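Local coordinates for succinoglycan biosynthesis protein (Bacillus cereus ATCC 14579, PDB 3B55), which is of uncertain function but binds calcium and is probably an erythromycin esterase-like hydrolase, at residues 107-112 / 167-172; 342-347 / 363-368. The protein carries 1 engineered substitution. One frame throughout, in Å; residues are numbered along the deposited sequence.

In the fold
Both contacts reach the same mixed sheet, but at different depths. Contact 1 is core: two parallel strands, 109-112 and 167-172, side by side at one edge of the sheet, held by straight backbone hydrogen bonds and aliphatic side chains, with their C-terminal ends close to the calcium site. Contact 2 lies at the surface, where strand 336-344 leaves that sheet and passes into the hairpin of 346-351 and 357-362. There one backbone bond, a serine hydroxyl and three bridging waters do the joining, and one leucine provides most of the apolar contact. The two centres are 30 Å apart, with about 17 Å between nearest atoms.

Contact 1: 107-112 / 167-172; sequences FTNLVL and RVIGMD
Val111 has CG1 anti to its backbone N (chi1 176°) and CG2 beside that nitrogen, so the two methyls serve different neighbours on the adjacent strand. Val111 CG2 rests on Ile169 CB at 4.0 Å, the side chains crossing obliquely. Selenomethionine Met171 takes the crowded position, its CG between backbone N and carbonyl carbon (chi1 70°), and then runs out extended. It crosses Val111 at about a right angle, with Met171 CB 3.6 Å from Val111 CG1 and SE lying past the same methyl. On the reverse face, with Leu110, Leu112 CD1 meets Val168 CG1 more loosely, at 4.2 Å.

Between these two layers of side chains, 109-112 and 167-172 run parallel, crossing at -28°. Five backbone bonds join them. Leu110 is gripped twice, its N donating to Arg167 O (2.9 Å) and its O accepting from Ile169 N (2.9 Å). Leu112 repeats the pattern, its N reaching Ile169 O at 2.8 Å and its O receiving Met171 N at 3.1 Å. The Arg167 N bond to Thr108 O opens the series and differs in approach, the donor standing above the carbonyl plane.

The chain between the strands forms a beta-alpha-beta crossover through helices 116-128 and 144-158. Val168 packs on helix 116-128, whose Asp123 forms a salt bridge with Arg167. Met171 touches the calcium ligand Glu113, and Asp172 bonds to His283. Helix 278-298 lies over the Asn109, Val111 and Ile169 face, while strand 301-306 pairs with the other edge of 109-112.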
loop_
_atom_site.group_PDB
_atom_site.type_symbol
_atom_site.label_atom_id
_atom_site.label_comp_id
_atom_site.label_asym_id
_atom_site.label_seq_id
_atom_site.Cartn_x
_atom_site.Cartn_y
_atom_site.Cartn_z
ATOM N N PHE A 107 1.275 -16.270 -3.790
ATOM C CA PHE A 107 1.412 -15.142 -2.872
ATOM C C PHE A 107 0.621 -15.405 -1.600
ATOM O O PHE A 107 -0.550 -15.786 -1.642
ATOM C CB PHE A 107 0.986 -13.835 -3.549
ATOM C CG PHE A 107 1.995 -13.331 -4.540
ATOM C CD1 PHE A 107 2.067 -13.875 -5.815
ATOM C CD2 PHE A 107 2.928 -12.375 -4.170
ATOM C CE1 PHE A 107 3.061 -13.477 -6.710
ATOM C CE2 PHE A 107 3.928 -11.970 -5.055
ATOM C CZ PHE A 107 3.992 -12.524 -6.330
ATOM N N THR A 108 1.277 -15.206 -0.463
ATOM C CA THR A 108 0.651 -15.471 0.829
ATOM C C THR A 108 0.541 -14.285 1.791
ATOM O O THR A 108 0.126 -14.457 2.942
ATOM C CB THR A 108 1.401 -16.602 1.568
ATOM O OG1 THR A 108 2.798 -16.284 1.627
ATOM C CG2 THR A 108 1.219 -17.939 0.845
ATOM N N ASN A 109 0.927 -13.095 1.345
ATOM C CA ASN A 109 0.836 -11.928 2.209
ATOM C C ASN A 109 0.319 -10.723 1.465
ATOM O O ASN A 109 0.707 -10.464 0.332
ATOM C CB ASN A 109 2.199 -11.594 2.814
ATOM C CG ASN A 109 2.855 -12.793 3.435
ATOM O OD1 ASN A 109 3.676 -13.459 2.805
ATOM N ND2 ASN A 109 2.482 -13.095 4.673
ATOM N N LEU A 110 -0.581 -10.005 2.110
ATOM C CA LEU A 110 -1.142 -8.805 1.535
ATOM C C LEU A 110 -0.768 -7.664 2.467
ATOM O O LEU A 110 -1.223 -7.611 3.614
ATOM C CB LEU A 110 -2.665 -8.905 1.429
ATOM C CG LEU A 110 -3.375 -7.625 0.953
ATOM C CD1 LEU A 110 -2.882 -7.238 -0.423
ATOM C CD2 LEU A 110 -4.880 -7.854 0.911
ATOM N N VAL A 111 0.090 -6.778 1.978
ATOM C CA VAL A 111 0.510 -5.629 2.751
ATOM C C VAL A 111 -0.333 -4.454 2.281
ATOM O O VAL A 111 -0.277 -4.049 1.117
ATOM C CB VAL A 111 2.010 -5.316 2.551
ATOM C CG1 VAL A 111 2.380 -4.053 3.310
ATOM C CG2 VAL A 111 2.849 -6.486 3.063
ATOM N N LEU A 112 -1.124 -3.916 3.195
ATOM C CA LEU A 112 -1.998 -2.800 2.880
ATOM C C LEU A 112 -1.408 -1.485 3.291
ATOM O O LEU A 112 -0.667 -1.392 4.273
ATOM C CB LEU A 112 -3.342 -2.924 3.604
ATOM C CG LEU A 112 -4.249 -4.115 3.335
ATOM C CD1 LEU A 112 -5.411 -4.042 4.302
ATOM C CD2 LEU A 112 -4.744 -4.112 1.895
ATOM N N ARG A 167 -1.846 -13.772 4.929
ATOM C CA ARG A 167 -1.708 -12.906 6.101
ATOM C C ARG A 167 -1.933 -11.454 5.695
ATOM O O ARG A 167 -1.598 -11.054 4.579
ATOM C CB ARG A 167 -0.307 -13.028 6.707
ATOM C CG ARG A 167 0.157 -14.447 6.985
ATOM C CD ARG A 167 -0.737 -15.172 7.985
ATOM N NE ARG A 167 -0.864 -14.476 9.266
ATOM C CZ ARG A 167 0.158 -14.100 10.030
ATOM N NH1 ARG A 167 1.407 -14.341 9.653
ATOM N NH2 ARG A 167 -0.071 -13.482 11.181
ATOM N N VAL A 168 -2.501 -10.665 6.601
ATOM C CA VAL A 168 -2.752 -9.259 6.327
ATOM C C VAL A 168 -1.845 -8.381 7.172
ATOM O O VAL A 168 -1.913 -8.398 8.396
ATOM C CB VAL A 168 -4.218 -8.879 6.605
ATOM C CG1 VAL A 168 -4.384 -7.367 6.571
ATOM C CG2 VAL A 168 -5.112 -9.515 5.564
ATOM N N ILE A 169 -0.998 -7.607 6.502
ATOM C CA ILE A 169 -0.061 -6.714 7.183
ATOM C C ILE A 169 -0.318 -5.249 6.827
ATOM O O ILE A 169 -0.783 -4.934 5.729
ATOM C CB ILE A 169 1.421 -7.056 6.801
ATOM C CG1 ILE A 169 1.805 -8.446 7.317
ATOM C CG2 ILE A 169 2.375 -6.008 7.361
ATOM C CD1 ILE A 169 1.482 -9.562 6.351
ATOM N N GLY A 170 -0.009 -4.365 7.769
ATOM C CA GLY A 170 -0.171 -2.940 7.554
ATOM C C GLY A 170 1.206 -2.291 7.543
ATOM O O GLY A 170 1.984 -2.449 8.490
HETATM N N MSE A 171 1.524 -1.557 6.485
HETATM C CA MSE A 171 2.827 -0.921 6.410
HETATM C C MSE A 171 2.829 0.545 6.855
HETATM O O MSE A 171 3.897 1.137 7.016
HETATM C CB MSE A 171 3.377 -1.035 4.988
HETATM C CG MSE A 171 2.645 -0.189 3.964
HETATM SE SE MSE A 171 3.378 -0.385 2.178
HETATM C CE MSE A 171 1.848 0.237 1.162
ATOM N N ASP A 172 1.648 1.126 7.067
ATOM C CA ASP A 172 1.578 2.530 7.473
ATOM C C ASP A 172 1.749 2.746 8.975
ATOM O O ASP A 172 1.481 1.849 9.778
ATOM C CB ASP A 172 0.262 3.157 7.016
ATOM C CG ASP A 172 0.399 4.632 6.736
ATOM O OD1 ASP A 172 1.427 5.216 7.144
ATOM O OD2 ASP A 172 -0.517 5.213 6.119
#

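Contact 2: 342-347 / 363-368; sequences SVYEGQ and LKSDDP
The backbone turns a corner at Glu345, from strand 336-344 of the main sheet into the first strand of a beta hairpin (346-351 with 357-362), and Leu363 N donates an almost straight bond to Gly346 O (2.8 Å). Gly346 has a positive phi (128°), at which a side chain would press on the preceding carbonyl oxygen, so the position just after the corner calls for glycine.

Leu363 supplies most of the apolar contact. Its first torsion sets CG beside the backbone N, anti to the carbonyl carbon (chi1 -71°), and the extended second torsion then takes CD1 toward Val343 and the Glu345 carbonyl. Leu363 CD1 meets Val343 CG2 at 3.6 Å, the side chains crossing at about a right angle, and lies 3.5 Å from Glu345 C. Phe405, from strand 402-405, touches both Val343 and Leu363.

Ser365, the centre of an inverse gamma turn, provides the polar grip. Its OG, beside the backbone N (chi1 -52°), donates to Tyr344 O at 2.7 Å, in the carbonyl plane and on a lone pair. A water donates to the same oxygen and accepts from Ser365 N, so this carbonyl is held by both a side chain and solvent. The tyrosine ring, CG anti to its backbone N, slants past Ser365, with CD1 3.6 Å from Ser365 CB; Glu345 CG sits over one ring face near the rim. A second water, 2.9 Å from Gly346 N, donates to Leu363 O, and a third links Tyr344 OH at 2.6 Å to the carbonyl oxygen of Ser365.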
loop_
_atom_site.group_PDB
_atom_site.type_symbol
_atom_site.label_atom_id
_atom_site.label_comp_id
_atom_site.label_asym_id
_atom_site.label_seq_id
_atom_site.Cartn_x
_atom_site.Cartn_y
_atom_site.Cartn_z
ATOM N N SER A 342 -5.036 2.687 -14.002
ATOM C CA SER A 342 -5.250 3.996 -14.591
ATOM C C SER A 342 -6.707 4.152 -15.004
ATOM O O SER A 342 -7.392 3.176 -15.314
ATOM C CB SER A 342 -4.320 4.190 -15.787
ATOM O OG SER A 342 -4.236 5.560 -16.143
ATOM N N VAL A 343 -7.175 5.390 -15.015
ATOM C CA VAL A 343 -8.560 5.656 -15.342
ATOM C C VAL A 343 -8.718 6.586 -16.535
ATOM O O VAL A 343 -7.735 7.008 -17.142
ATOM C CB VAL A 343 -9.262 6.270 -14.125
ATOM C CG1 VAL A 343 -9.305 5.255 -12.987
ATOM C CG2 VAL A 343 -8.516 7.522 -13.680
ATOM N N TYR A 344 -9.970 6.905 -16.852
ATOM C CA TYR A 344 -10.287 7.786 -17.966
ATOM C C TYR A 344 -11.516 8.655 -17.678
ATOM O O TYR A 344 -11.402 9.868 -17.515
ATOM C CB TYR A 344 -10.503 6.954 -19.233
ATOM C CG TYR A 344 -10.839 7.774 -20.455
ATOM C CD1 TYR A 344 -10.072 8.886 -20.805
ATOM C CD2 TYR A 344 -11.933 7.448 -21.257
ATOM C CE1 TYR A 344 -10.386 9.654 -21.920
ATOM C CE2 TYR A 344 -12.255 8.209 -22.380
ATOM C CZ TYR A 344 -11.477 9.309 -22.705
ATOM O OH TYR A 344 -11.793 10.062 -23.812
ATOM N N GLU A 345 -12.691 8.038 -17.606
ATOM C CA GLU A 345 -13.908 8.792 -17.332
ATOM C C GLU A 345 -14.640 8.233 -16.118
ATOM O O GLU A 345 -14.426 7.081 -15.724
ATOM C CB GLU A 345 -14.847 8.767 -18.545
ATOM C CG GLU A 345 -14.266 9.373 -19.819
ATOM C CD GLU A 345 -15.239 9.322 -20.995
ATOM O OE1 GLU A 345 -15.854 8.255 -21.211
ATOM O OE2 GLU A 345 -15.375 10.341 -21.707
ATOM N N GLY A 346 -15.496 9.058 -15.518
ATOM C CA GLY A 346 -16.247 8.610 -14.360
ATOM C C GLY A 346 -16.162 9.510 -13.142
ATOM O O GLY A 346 -15.628 10.617 -13.205
ATOM N N GLN A 347 -16.697 9.016 -12.028
ATOM C CA GLN A 347 -16.694 9.750 -10.774
ATOM C C GLN A 347 -16.075 8.912 -9.666
ATOM O O GLN A 347 -16.081 7.682 -9.727
ATOM C CB GLN A 347 -18.119 10.151 -10.395
ATOM C CG GLN A 347 -18.823 10.931 -11.491
ATOM C CD GLN A 347 -20.215 11.366 -11.097
ATOM O OE1 GLN A 347 -20.390 12.325 -10.342
ATOM N NE2 GLN A 347 -21.218 10.651 -11.596
ATOM N N LEU A 363 -13.796 12.788 -13.334
ATOM C CA LEU A 363 -12.629 12.707 -14.201
ATOM C C LEU A 363 -12.772 13.607 -15.421
ATOM O O LEU A 363 -13.831 13.641 -16.048
ATOM C CB LEU A 363 -12.405 11.258 -14.642
ATOM C CG LEU A 363 -11.900 10.320 -13.545
ATOM C CD1 LEU A 363 -11.849 8.886 -14.055
ATOM C CD2 LEU A 363 -10.521 10.784 -13.102
ATOM N N LYS A 364 -11.705 14.346 -15.727
ATOM C CA LYS A 364 -11.664 15.240 -16.885
ATOM C C LYS A 364 -10.380 14.967 -17.662
ATOM O O LYS A 364 -9.392 15.688 -17.514
ATOM C CB LYS A 364 -11.668 16.715 -16.466
ATOM C CG LYS A 364 -12.836 17.142 -15.605
ATOM C CD LYS A 364 -12.997 18.663 -15.592
ATOM C CE LYS A 364 -13.446 19.211 -16.950
ATOM N NZ LYS A 364 -12.357 19.313 -17.962
ATOM N N SER A 365 -10.386 13.915 -18.472
ATOM C CA SER A 365 -9.217 13.569 -19.267
ATOM C C SER A 365 -9.363 14.272 -20.608
ATOM O O SER A 365 -9.519 13.640 -21.650
ATOM C CB SER A 365 -9.143 12.062 -19.463
ATOM O OG SER A 365 -9.239 11.399 -18.219
ATOM N N ASP A 366 -9.314 15.596 -20.551
ATOM C CA ASP A 366 -9.445 16.474 -21.709
ATOM C C ASP A 366 -8.149 16.592 -22.516
ATOM O O ASP A 366 -8.178 16.722 -23.738
ATOM C CB ASP A 366 -9.854 17.868 -21.227
ATOM C CG ASP A 366 -8.832 18.476 -20.261
ATOM O OD1 ASP A 366 -8.458 17.806 -19.272
ATOM O OD2 ASP A 366 -8.401 19.631 -20.482
ATOM N N ASP A 367 -7.017 16.558 -21.820
ATOM C CA ASP A 367 -5.714 16.688 -22.455
ATOM C C ASP A 367 -5.302 15.485 -23.291
ATOM O O ASP A 367 -5.101 14.392 -22.765
ATOM C CB ASP A 367 -4.652 16.956 -21.390
ATOM C CG ASP A 367 -3.287 17.234 -21.987
ATOM O OD1 ASP A 367 -3.172 17.247 -23.234
ATOM O OD2 ASP A 367 -2.332 17.447 -21.209
ATOM N N PRO A 368 -5.170 15.675 -24.618
ATOM C CA PRO A 368 -4.774 14.589 -25.520
ATOM C C PRO A 368 -3.321 14.121 -25.383
ATOM O O PRO A 368 -2.904 13.196 -26.080
ATOM C CB PRO A 368 -5.074 15.165 -26.906
ATOM C CG PRO A 368 -4.942 16.634 -26.703
ATOM C CD PRO A 368 -5.650 16.830 -25.394
HETATM O O HOH W 1 -12.672 12.355 -18.544
HETATM O O HOH W 2 -11.724 12.603 -23.166
HETATM O O HOH W 3 -15.658 11.693 -16.626
#